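Local coordinates for KauB (Pseudomonas aeruginosa PAO1, PDB 6B4R), which probably oxidises a broad range of aldehydes, aminoaldehydes among them, as an NAD(P)+-dependent dehydrogenase of the aldehyde dehydrogenase family, at residues S41-R46 / G380-P385; L107-P112 / N168-M173; A293-Q298 / T339-L344. All coordinates share one frame; numbering follows the deposited sequence.

Contact 1: S41-R46 / G380-P385; sequences SPVDGR and GTYVEP
The first torsion of Y382 sets CG anti to its own carbonyl carbon (chi1 -57°) and extends the phenol back along the strand to V43, while T381 holds OG1 between its backbone N and carbonyl carbon (chi1 47°), beside P42. Y382 lies near the start of strand 382-389, in the sheet of the probable catalytic domain, and the loop between strands 36-40 and 47-52 meets it there. Two consecutive carbonyls of this loop receive two donors from neighbouring residues, T381 N and Y382 OH. Y382 OH donates to V43 O over 3.1 Å, in the carbonyl plane and on a lone pair, with V43 O near the ring plane at the edge. T381 N reaches P42 O at 3.3 Å, again in the carbonyl plane. T381 OG1 stands 3.8 Å from P42 CB, but its hydrogen bond goes to L344 O. The loop is shaped from within: S41 OG accepts V43 N in an ST turn, and D44 OD1 accepts R46 N in an Asx turn. R46 also grips the D44 carboxylate side-on, NE on OD1 and NH2 on OD2. G380, a neighbour of P42 O as well, makes a CA-H...O contact from its CA to V43 O at 3.6 Å.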
# COMPACT_ATOMS: atom_id res chain seq x y z
N SER A 41 46.56 -8.18 -7.38
CA SER A 41 46.11 -6.84 -7.02
C SER A 41 46.48 -5.81 -8.08
O SER A 41 47.62 -5.77 -8.53
CB SER A 41 46.71 -6.43 -5.68
OG SER A 41 46.38 -5.08 -5.36
N PRO A 42 45.52 -4.97 -8.47
CA PRO A 42 45.81 -3.89 -9.42
C PRO A 42 46.56 -2.73 -8.77
O PRO A 42 46.93 -1.78 -9.46
CB PRO A 42 44.42 -3.45 -9.87
CG PRO A 42 43.54 -3.76 -8.72
CD PRO A 42 44.10 -5.01 -8.09
N VAL A 43 46.77 -2.80 -7.46
CA VAL A 43 47.54 -1.79 -6.75
C VAL A 43 48.99 -1.77 -7.22
O VAL A 43 49.54 -0.70 -7.53
CB VAL A 43 47.51 -2.03 -5.22
CG1 VAL A 43 48.50 -1.10 -4.51
CG2 VAL A 43 46.11 -1.84 -4.67
N ASP A 44 49.61 -2.94 -7.29
CA ASP A 44 51.00 -3.04 -7.71
C ASP A 44 51.33 -4.36 -8.40
O ASP A 44 52.49 -4.63 -8.72
CB ASP A 44 51.95 -2.81 -6.52
CG ASP A 44 51.60 -3.66 -5.32
OD1 ASP A 44 50.75 -4.57 -5.45
OD2 ASP A 44 52.18 -3.44 -4.24
N GLY A 45 50.31 -5.18 -8.64
CA GLY A 45 50.51 -6.45 -9.32
C GLY A 45 50.82 -7.60 -8.38
O GLY A 45 51.05 -8.72 -8.81
N ARG A 46 50.82 -7.30 -7.08
CA ARG A 46 51.21 -8.28 -6.07
C ARG A 46 50.26 -9.47 -6.01
O ARG A 46 49.09 -9.37 -6.39
CB ARG A 46 51.28 -7.63 -4.69
CG ARG A 46 49.93 -7.36 -4.07
CD ARG A 46 50.06 -6.78 -2.67
NE ARG A 46 50.59 -5.43 -2.68
CZ ARG A 46 50.74 -4.68 -1.60
NH1 ARG A 46 50.39 -5.16 -0.41
NH2 ARG A 46 51.23 -3.45 -1.70
N GLY A 380 51.12 -1.18 -11.09
CA GLY A 380 49.67 -1.21 -11.07
C GLY A 380 49.06 -0.58 -12.31
O GLY A 380 49.76 0.04 -13.11
N THR A 381 47.75 -0.75 -12.47
CA THR A 381 47.06 -0.26 -13.65
C THR A 381 46.22 1.00 -13.37
O THR A 381 45.17 0.92 -12.74
CB THR A 381 46.16 -1.35 -14.27
OG1 THR A 381 45.39 -1.97 -13.24
CG2 THR A 381 47.02 -2.41 -14.95
N TYR A 382 46.70 2.14 -13.85
CA TYR A 382 46.03 3.42 -13.61
C TYR A 382 45.82 4.19 -14.91
O TYR A 382 46.65 4.13 -15.81
CB TYR A 382 46.84 4.28 -12.64
CG TYR A 382 47.12 3.64 -11.30
CD1 TYR A 382 46.39 4.00 -10.17
CD2 TYR A 382 48.13 2.70 -11.15
CE1 TYR A 382 46.66 3.42 -8.94
CE2 TYR A 382 48.40 2.12 -9.93
CZ TYR A 382 47.66 2.48 -8.83
OH TYR A 382 47.93 1.90 -7.61
N VAL A 383 44.71 4.92 -14.99
CA VAL A 383 44.42 5.78 -16.13
C VAL A 383 43.84 7.11 -15.64
O VAL A 383 42.94 7.14 -14.80
CB VAL A 383 43.44 5.12 -17.12
CG1 VAL A 383 42.94 6.12 -18.15
CG2 VAL A 383 44.10 3.94 -17.82
N GLU A 384 44.36 8.22 -16.17
CA GLU A 384 43.90 9.55 -15.81
C GLU A 384 42.43 9.76 -16.18
O GLU A 384 41.98 9.28 -17.22
CB GLU A 384 44.75 10.61 -16.51
CG GLU A 384 46.24 10.53 -16.22
CD GLU A 384 47.05 11.42 -17.14
OE1 GLU A 384 46.57 11.74 -18.25
OE2 GLU A 384 48.18 11.80 -16.76
N PRO A 385 41.69 10.48 -15.33
CA PRO A 385 40.33 10.91 -15.69
C PRO A 385 40.36 11.71 -16.99
O PRO A 385 41.09 12.70 -17.09
CB PRO A 385 39.94 11.81 -14.52
CG PRO A 385 40.73 11.29 -13.36
CD PRO A 385 42.05 10.86 -13.96

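Contact 2: L107-P112 / N168-M173; sequences LDMGKP and NFPLLM. With K (potassium ion), chain G; TOE (2-[2-(2-methoxy-ethoxy)-ethoxy]-ethoxyl), chain H.
Polar contact is concentrated on the backbone carbonyl of N168, to which K111 NZ donates over 3.1 Å in the carbonyl plane. The chain of K111 bends at chi3 (55°) as it approaches, and its ammonium also forms a salt bridge with D120; N168 O in turn has a second donor, N297 ND2. The same NZ stands 3.3 Å from F169 CD1, obliquely to the ring, and the lysine chain crosses the phenyl side chain at about a right angle. Apolar contact comes from M109, folded by chi2 and chi3 (74° and 58°), whose CG meets P170 CG at 3.9 Å. Its methyl CE packs separately against the N168 carbonyl, 3.6 Å from N168 O. The segment 168-173 begins inside the PWNFP sequence of aldehyde dehydrogenases and runs into helix 170-183. In relatives the asparagine of this sequence belongs to the oxyanion hole, a role N168 probably shares. The bound polyether takes a hydrogen bond from N168 ND2 to its O2' at 3.0 Å, and ND2 also donates to E300 O; M173 SD lies 3.9 Å from CA' of the same molecule. Metal binding belongs to the other segment, at the end of helix 98-109. D108 holds the potassium ion by its backbone O at 2.7 Å and its carboxylate OD1 at 2.8 Å, the shell including L40 O, K195 O and a water.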
# COMPACT_ATOMS: atom_id res chain seq x y z
N LEU A 107 42.62 -3.97 -2.03
CA LEU A 107 43.64 -4.86 -2.57
C LEU A 107 43.10 -5.67 -3.75
O LEU A 107 43.80 -5.90 -4.73
CB LEU A 107 44.16 -5.80 -1.48
CG LEU A 107 44.97 -5.15 -0.36
CD1 LEU A 107 45.39 -6.18 0.68
CD2 LEU A 107 46.18 -4.43 -0.93
N ASP A 108 41.84 -6.08 -3.66
CA ASP A 108 41.23 -6.93 -4.68
C ASP A 108 41.03 -6.21 -6.02
O ASP A 108 41.54 -6.66 -7.04
CB ASP A 108 39.90 -7.48 -4.18
CG ASP A 108 39.66 -8.91 -4.62
OD1 ASP A 108 40.32 -9.36 -5.58
OD2 ASP A 108 38.80 -9.58 -4.01
N MET A 109 40.28 -5.11 -6.01
CA MET A 109 39.88 -4.48 -7.27
C MET A 109 40.38 -3.04 -7.46
O MET A 109 40.13 -2.44 -8.51
CB MET A 109 38.37 -4.59 -7.48
CG MET A 109 37.52 -4.22 -6.27
SD MET A 109 37.47 -2.44 -5.99
CE MET A 109 36.80 -1.87 -7.56
N GLY A 110 41.07 -2.49 -6.47
CA GLY A 110 41.84 -1.27 -6.66
C GLY A 110 41.24 0.08 -6.29
O GLY A 110 41.88 1.11 -6.49
N LYS A 111 40.02 0.09 -5.75
CA LYS A 111 39.40 1.35 -5.36
C LYS A 111 40.07 1.92 -4.11
O LYS A 111 40.63 1.16 -3.31
CB LYS A 111 37.89 1.18 -5.14
CG LYS A 111 37.52 0.42 -3.88
CD LYS A 111 36.03 0.50 -3.61
CE LYS A 111 35.23 -0.00 -4.81
NZ LYS A 111 33.77 0.05 -4.57
N PRO A 112 40.04 3.25 -3.94
CA PRO A 112 40.67 3.91 -2.78
C PRO A 112 40.17 3.35 -1.45
O PRO A 112 39.00 3.01 -1.32
CB PRO A 112 40.23 5.37 -2.93
CG PRO A 112 40.01 5.55 -4.40
CD PRO A 112 39.45 4.23 -4.87
N ASN A 168 32.99 -4.12 -9.54
CA ASN A 168 33.14 -2.69 -9.28
C ASN A 168 32.68 -2.28 -7.88
O ASN A 168 33.24 -1.36 -7.28
CB ASN A 168 32.44 -1.87 -10.36
CG ASN A 168 30.95 -2.07 -10.36
OD1 ASN A 168 30.45 -3.13 -9.99
ND2 ASN A 168 30.21 -1.04 -10.78
N PHE A 169 31.65 -2.96 -7.38
CA PHE A 169 31.22 -2.80 -5.99
C PHE A 169 30.93 -4.17 -5.37
O PHE A 169 29.79 -4.47 -5.04
CB PHE A 169 29.96 -1.93 -5.91
CG PHE A 169 30.19 -0.49 -6.29
CD1 PHE A 169 30.63 0.43 -5.35
CD2 PHE A 169 29.96 -0.05 -7.58
CE1 PHE A 169 30.84 1.76 -5.69
CE2 PHE A 169 30.17 1.28 -7.93
CZ PHE A 169 30.61 2.18 -6.99
N PRO A 170 31.98 -4.99 -5.19
CA PRO A 170 31.85 -6.40 -4.79
C PRO A 170 31.02 -6.61 -3.53
O PRO A 170 30.11 -7.43 -3.54
CB PRO A 170 33.30 -6.83 -4.55
CG PRO A 170 34.12 -5.88 -5.35
CD PRO A 170 33.39 -4.57 -5.28
N LEU A 171 31.34 -5.89 -2.46
CA LEU A 171 30.63 -6.07 -1.19
C LEU A 171 29.24 -5.42 -1.22
O LEU A 171 28.26 -6.03 -0.79
CB LEU A 171 31.45 -5.52 -0.02
CG LEU A 171 30.85 -5.69 1.38
CD1 LEU A 171 30.57 -7.15 1.68
CD2 LEU A 171 31.76 -5.08 2.43
N LEU A 172 29.17 -4.19 -1.72
CA LEU A 172 27.91 -3.45 -1.75
C LEU A 172 26.85 -4.13 -2.62
O LEU A 172 25.69 -4.26 -2.21
CB LEU A 172 28.14 -2.01 -2.23
CG LEU A 172 26.89 -1.13 -2.24
CD1 LEU A 172 26.29 -1.04 -0.84
CD2 LEU A 172 27.19 0.26 -2.78
N MET A 173 27.23 -4.54 -3.83
CA MET A 173 26.31 -5.23 -4.73
C MET A 173 25.88 -6.56 -4.14
O MET A 173 24.74 -6.99 -4.33
CB MET A 173 26.96 -5.46 -6.10
CG MET A 173 27.23 -4.20 -6.91
SD MET A 173 25.77 -3.20 -7.23
CE MET A 173 26.00 -1.87 -6.05
K K G . 41.79 -9.21 -7.98
O2' TOE H . 27.30 -0.50 -10.33
CA' TOE H . 25.95 -0.30 -9.89
CB' TOE H . 25.64 1.20 -9.87
OC' TOE H . 25.75 1.70 -8.55
CD' TOE H . 25.37 3.08 -8.49
CE' TOE H . 24.82 3.41 -7.11
OF' TOE H . 25.88 3.48 -6.16
CG' TOE H . 25.39 3.79 -4.86
CH' TOE H . 26.56 4.17 -3.95
OI' TOE H . 27.23 5.30 -4.50
CK' TOE H . 28.15 5.88 -3.57
O HOH W 1 41.24 -11.90 -8.86

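Contact 3: A293-Q298 / T339-L344; sequences AIAFNQ and TNVGAL
Q298 points its side chain into the loop 339-344 and lies against the backbone from V341 to A343. With CG anti to its carbonyl carbon and a bend at chi2 (80°), the amide is turned so that OE1 accepts G342 N at 2.8 Å; the donor is tilted 35° from the carbonyl plane. The other amide atom, NE2, lies near A343 O at 3.5 Å, and its hydrogen bonds, both weak, go to N297 OD1 and E300 OE1. L344 brings CD2 to 3.7 Å from Q298 CB, and V341 CG1 lies alongside the glutamine chain, 4.2 Å from CG. The other V341 branch, CG2, turns to the helix end, 3.9 Å from A295 O. A water accepts from N297 N at 2.8 Å and donates to N340 O, adding a second polar link. N297 and Q298 both have positive phi, which turns the chain sharply after helix 283-295 toward the cysteine signature of the family, with C302, oxidised here to a sulfinic acid. Beyond the contact, L344 packs on M350 and V353 of helix 347-362 and on V383 of strand 382-389, while N297 touches K111 and F169, next to helix 170-183.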
# COMPACT_ATOMS: atom_id res chain seq x y z
N ALA A 293 30.98 12.64 -11.27
CA ALA A 293 30.12 11.63 -11.88
C ALA A 293 30.87 10.71 -12.83
O ALA A 293 30.34 9.69 -13.26
CB ALA A 293 28.95 12.29 -12.61
N ILE A 294 32.12 11.06 -13.15
CA ILE A 294 32.91 10.26 -14.08
C ILE A 294 34.24 9.81 -13.46
O ILE A 294 34.85 8.84 -13.93
CB ILE A 294 33.17 11.01 -15.40
CG1 ILE A 294 33.64 10.05 -16.50
CG2 ILE A 294 34.17 12.14 -15.19
CD1 ILE A 294 32.68 8.92 -16.78
N ALA A 295 34.68 10.49 -12.42
CA ALA A 295 35.96 10.16 -11.79
C ALA A 295 35.79 9.22 -10.60
O ALA A 295 36.71 8.48 -10.26
CB ALA A 295 36.69 11.43 -11.38
N PHE A 296 34.62 9.27 -9.97
CA PHE A 296 34.35 8.44 -8.80
C PHE A 296 34.42 6.95 -9.13
O PHE A 296 33.82 6.49 -10.10
CB PHE A 296 33.00 8.78 -8.18
CG PHE A 296 32.62 7.90 -7.03
CD1 PHE A 296 33.26 8.02 -5.81
CD2 PHE A 296 31.62 6.94 -7.17
CE1 PHE A 296 32.92 7.20 -4.75
CE2 PHE A 296 31.27 6.12 -6.11
CZ PHE A 296 31.92 6.26 -4.89
N ASN A 297 35.16 6.21 -8.30
CA ASN A 297 35.43 4.80 -8.52
C ASN A 297 36.00 4.52 -9.91
O ASN A 297 35.63 3.54 -10.56
CB ASN A 297 34.19 3.94 -8.26
CG ASN A 297 34.53 2.49 -7.98
OD1 ASN A 297 35.60 2.18 -7.46
ND2 ASN A 297 33.62 1.58 -8.34
N GLN A 298 36.90 5.39 -10.34
CA GLN A 298 37.62 5.23 -11.61
C GLN A 298 36.68 5.11 -12.81
O GLN A 298 37.01 4.46 -13.80
CB GLN A 298 38.57 4.02 -11.55
CG GLN A 298 39.59 4.07 -10.42
CD GLN A 298 39.01 3.65 -9.07
OE1 GLN A 298 39.16 4.36 -8.07
NE2 GLN A 298 38.34 2.50 -9.04
N THR A 339 44.02 9.44 -1.21
CA THR A 339 43.71 9.13 -2.61
C THR A 339 42.20 9.12 -2.86
O THR A 339 41.44 8.51 -2.11
CB THR A 339 44.33 7.78 -3.03
OG1 THR A 339 45.75 7.91 -3.13
CG2 THR A 339 43.78 7.32 -4.37
N ASN A 340 41.77 9.81 -3.91
CA ASN A 340 40.36 9.80 -4.30
C ASN A 340 40.09 9.01 -5.58
O ASN A 340 38.95 8.61 -5.85
CB ASN A 340 39.80 11.22 -4.41
CG ASN A 340 40.65 12.13 -5.28
OD1 ASN A 340 41.47 11.66 -6.07
ND2 ASN A 340 40.45 13.43 -5.15
N VAL A 341 41.14 8.78 -6.37
CA VAL A 341 41.03 7.96 -7.57
C VAL A 341 42.06 6.83 -7.53
O VAL A 341 43.26 7.08 -7.50
CB VAL A 341 41.24 8.79 -8.85
CG1 VAL A 341 41.27 7.88 -10.08
CG2 VAL A 341 40.14 9.83 -8.99
N GLY A 342 41.58 5.59 -7.52
CA GLY A 342 42.45 4.44 -7.42
C GLY A 342 42.87 3.85 -8.75
O GLY A 342 43.08 4.57 -9.72
N ALA A 343 43.00 2.53 -8.78
CA ALA A 343 43.44 1.82 -9.98
C ALA A 343 42.28 1.13 -10.68
O ALA A 343 41.26 0.83 -10.05
CB ALA A 343 44.51 0.80 -9.61
N LEU A 344 42.43 0.88 -11.97
CA LEU A 344 41.48 0.07 -12.72
C LEU A 344 41.65 -1.38 -12.28
O LEU A 344 42.72 -1.76 -11.81
CB LEU A 344 41.70 0.21 -14.22
CG LEU A 344 41.52 1.63 -14.78
CD1 LEU A 344 41.70 1.65 -16.29
CD2 LEU A 344 40.15 2.17 -14.40
O HOH W 2 36.95 7.25 -6.40

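In the fold
Along the chain contact 1 joins the outermost segments, and contacts 2 and 3 follow one another within the span it closes. Their centres form a compact triangle: about 13 Å from contact 1 to contact 2, and about 11 Å from contact 3 to either. Backbone hydrogen bonds tie them together, T381 with L344 between contacts 1 and 3, G110 with A343 between contacts 2 and 3. S41 OG with L107 O joins contact 1 to the end of helix 98-109. The cluster thus brings the N-terminal part, with helices 98-109 and 170-183, against the part holding strand 382-389 and helices 283-295 and 347-362. As in other aldehyde dehydrogenases, this is probably where cofactor-binding and catalytic domains meet; contact 2 holds ligand-pocket residues.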